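PDB 3KAE: possible protein of nuclear scaffold from Encephalitozoon cuniculi, which serves as the Cdc27 (APC3) subunit of the anaphase-promoting complex, a ubiquitin ligase, and homodimerises through the N-terminal tetratricopeptide-repeat domain present here. Local coordinates for the interface of chains A and B. Residues are numbered along the deposited sequence; one frame, centred on the assembly and turned at random. Chains: chain A/B, Possible protein of nuclear scaffold.

The interface of chains A and B. Residues chain A 145, 147, 180, 205-206, 209; chain B 22-23, 26-27.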
loop_
_atom_site.group_PDB
_atom_site.type_symbol
_atom_site.label_atom_id
_atom_site.label_comp_id
_atom_site.label_asym_id
_atom_site.label_seq_id
_atom_site.Cartn_x
_atom_site.Cartn_y
_atom_site.Cartn_z
ATOM N N PHE A 145 17.805 13.293 3.955
ATOM C CA PHE A 145 17.740 12.082 4.763
ATOM C C PHE A 145 16.722 11.092 4.186
ATOM O O PHE A 145 15.552 11.427 4.036
ATOM C CB PHE A 145 17.322 12.407 6.196
ATOM C CG PHE A 145 17.083 11.175 7.055
ATOM C CD1 PHE A 145 15.920 10.407 6.912
ATOM C CD2 PHE A 145 18.027 10.779 7.994
ATOM C CE1 PHE A 145 15.711 9.271 7.691
ATOM C CE2 PHE A 145 17.820 9.652 8.785
ATOM C CZ PHE A 145 16.660 8.893 8.631
ATOM N N PHE A 147 16.078 6.599 4.742
ATOM C CA PHE A 147 16.447 5.499 5.616
ATOM C C PHE A 147 17.514 4.571 5.042
ATOM O O PHE A 147 18.428 4.161 5.750
ATOM C CB PHE A 147 15.197 4.697 5.994
ATOM C CG PHE A 147 15.483 3.488 6.839
ATOM C CD1 PHE A 147 15.643 2.234 6.251
ATOM C CD2 PHE A 147 15.615 3.608 8.225
ATOM C CE1 PHE A 147 15.910 1.113 7.027
ATOM C CE2 PHE A 147 15.883 2.492 9.013
ATOM C CZ PHE A 147 16.035 1.244 8.411
ATOM N N TYR A 180 20.217 12.066 14.945
ATOM C CA TYR A 180 20.332 10.617 15.074
ATOM C C TYR A 180 21.546 10.121 14.303
ATOM O O TYR A 180 22.250 9.213 14.740
ATOM C CB TYR A 180 19.057 9.920 14.542
ATOM C CG TYR A 180 19.262 8.472 14.138
ATOM C CD1 TYR A 180 19.566 8.137 12.823
ATOM C CD2 TYR A 180 19.156 7.439 15.071
ATOM C CE1 TYR A 180 19.744 6.809 12.444
ATOM C CE2 TYR A 180 19.350 6.102 14.706
ATOM C CZ TYR A 180 19.645 5.799 13.393
ATOM O OH TYR A 180 19.831 4.487 12.990
ATOM N N GLY A 205 10.855 3.074 19.428
ATOM C CA GLY A 205 11.002 4.399 18.850
ATOM C C GLY A 205 12.332 4.527 18.137
ATOM O O GLY A 205 12.903 3.526 17.693
ATOM N N ILE A 206 12.835 5.757 18.049
ATOM C CA ILE A 206 14.148 6.006 17.460
ATOM C C ILE A 206 15.247 5.199 18.160
ATOM O O ILE A 206 16.244 4.813 17.551
ATOM C CB ILE A 206 14.498 7.505 17.485
ATOM C CG1 ILE A 206 15.722 7.787 16.619
ATOM C CG2 ILE A 206 14.743 7.990 18.895
ATOM C CD1 ILE A 206 15.988 9.268 16.429
ATOM N N TYR A 209 16.216 1.707 16.645
ATOM C CA TYR A 209 17.243 1.752 15.603
ATOM C C TYR A 209 18.638 1.940 16.196
ATOM O O TYR A 209 19.533 1.119 15.977
ATOM C CB TYR A 209 16.947 2.864 14.591
ATOM C CG TYR A 209 15.627 2.708 13.900
ATOM C CD1 TYR A 209 15.524 1.973 12.721
ATOM C CD2 TYR A 209 14.476 3.286 14.420
ATOM C CE1 TYR A 209 14.326 1.819 12.081
ATOM C CE2 TYR A 209 13.261 3.137 13.782
ATOM C CZ TYR A 209 13.189 2.403 12.609
ATOM O OH TYR A 209 11.972 2.247 11.964
ATOM N N ILE B 22 8.374 5.179 8.161
ATOM C CA ILE B 22 8.290 4.539 9.454
ATOM C C ILE B 22 9.330 5.197 10.415
ATOM O O ILE B 22 9.013 5.573 11.549
ATOM C CB ILE B 22 8.500 3.020 9.302
ATOM C CG1 ILE B 22 7.307 2.403 8.535
ATOM C CG2 ILE B 22 8.651 2.360 10.659
ATOM C CD1 ILE B 22 7.518 0.970 8.072
ATOM N N PHE B 23 10.561 5.376 9.946
ATOM C CA PHE B 23 11.591 6.022 10.762
ATOM C C PHE B 23 11.211 7.452 11.135
ATOM O O PHE B 23 11.214 7.818 12.303
ATOM C CB PHE B 23 12.941 6.027 10.050
ATOM C CG PHE B 23 14.047 6.597 10.878
ATOM C CD1 PHE B 23 14.238 7.969 10.954
ATOM C CD2 PHE B 23 14.896 5.761 11.593
ATOM C CE1 PHE B 23 15.252 8.500 11.729
ATOM C CE2 PHE B 23 15.915 6.285 12.364
ATOM C CZ PHE B 23 16.096 7.662 12.439
ATOM N N ALA B 26 8.541 7.437 13.603
ATOM C CA ALA B 26 9.046 7.078 14.926
ATOM C C ALA B 26 9.622 8.292 15.660
ATOM O O ALA B 26 9.518 8.386 16.892
ATOM C CB ALA B 26 10.087 5.952 14.820
ATOM N N CYS B 27 10.213 9.223 14.903
ATOM C CA CYS B 27 10.818 10.430 15.493
ATOM C C CYS B 27 9.722 11.347 15.978
ATOM O O CYS B 27 9.911 12.115 16.915
ATOM C CB CYS B 27 11.671 11.203 14.476
ATOM S SG CYS B 27 13.080 10.305 13.841
HETATM O O HOH W 1 11.418 7.774 19.284
#
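In the homodimer of tetratricopeptide-repeat domains, B:Phe23, on helix 18-31, the second of its chain, plugs an aromatic pocket of the other, built by A:Phe145 and A:Phe147 around the start of helix 147-155, A:Tyr180 of helix 176-190 and A:Tyr209 of helix 206-220. With CG anti to its backbone N (chi1 -176°), B:Phe23 reaches away from its helix, and 109 Å² of its surface is hidden by the partner. Its tip meets A:Tyr180, CZ standing above the tyrosine face toward the rim, 3.5 Å from CD1. One long edge of the phenylalanine points at A:Tyr209, where CD2 sits over the ring centre, 3.8 Å from CD2 of the tyrosine; the planes are inclined by 61°, edge-to-face. A:Phe145 comes over one face of the B:Phe23 ring, its tip CZ above the CD1-CE1 rim, 3.4 Å from CE1, the side chains nearly perpendicular. On the same side of the ring plane A:Phe147 meets the base of the side chain, its CD2 4.0 Å from CB. At the far end of A:Tyr209, OH rests against the methyl CG2 of B:Ile22, 3.6 Å away. Beside the pocket, CD1 of A:Ile206 packs on SG of B:Cys27, and B:Ala26 lies against A:Gly205 and A:Ile206. No direct polar bond crosses this patch; a water links the backbone N of A:Ile206, 2.8 Å away, to O of B:Ala26. Repeated by the two-fold axis, this mainly apolar plug-and-pocket contact helps join the two Cdc27 N-terminal domains.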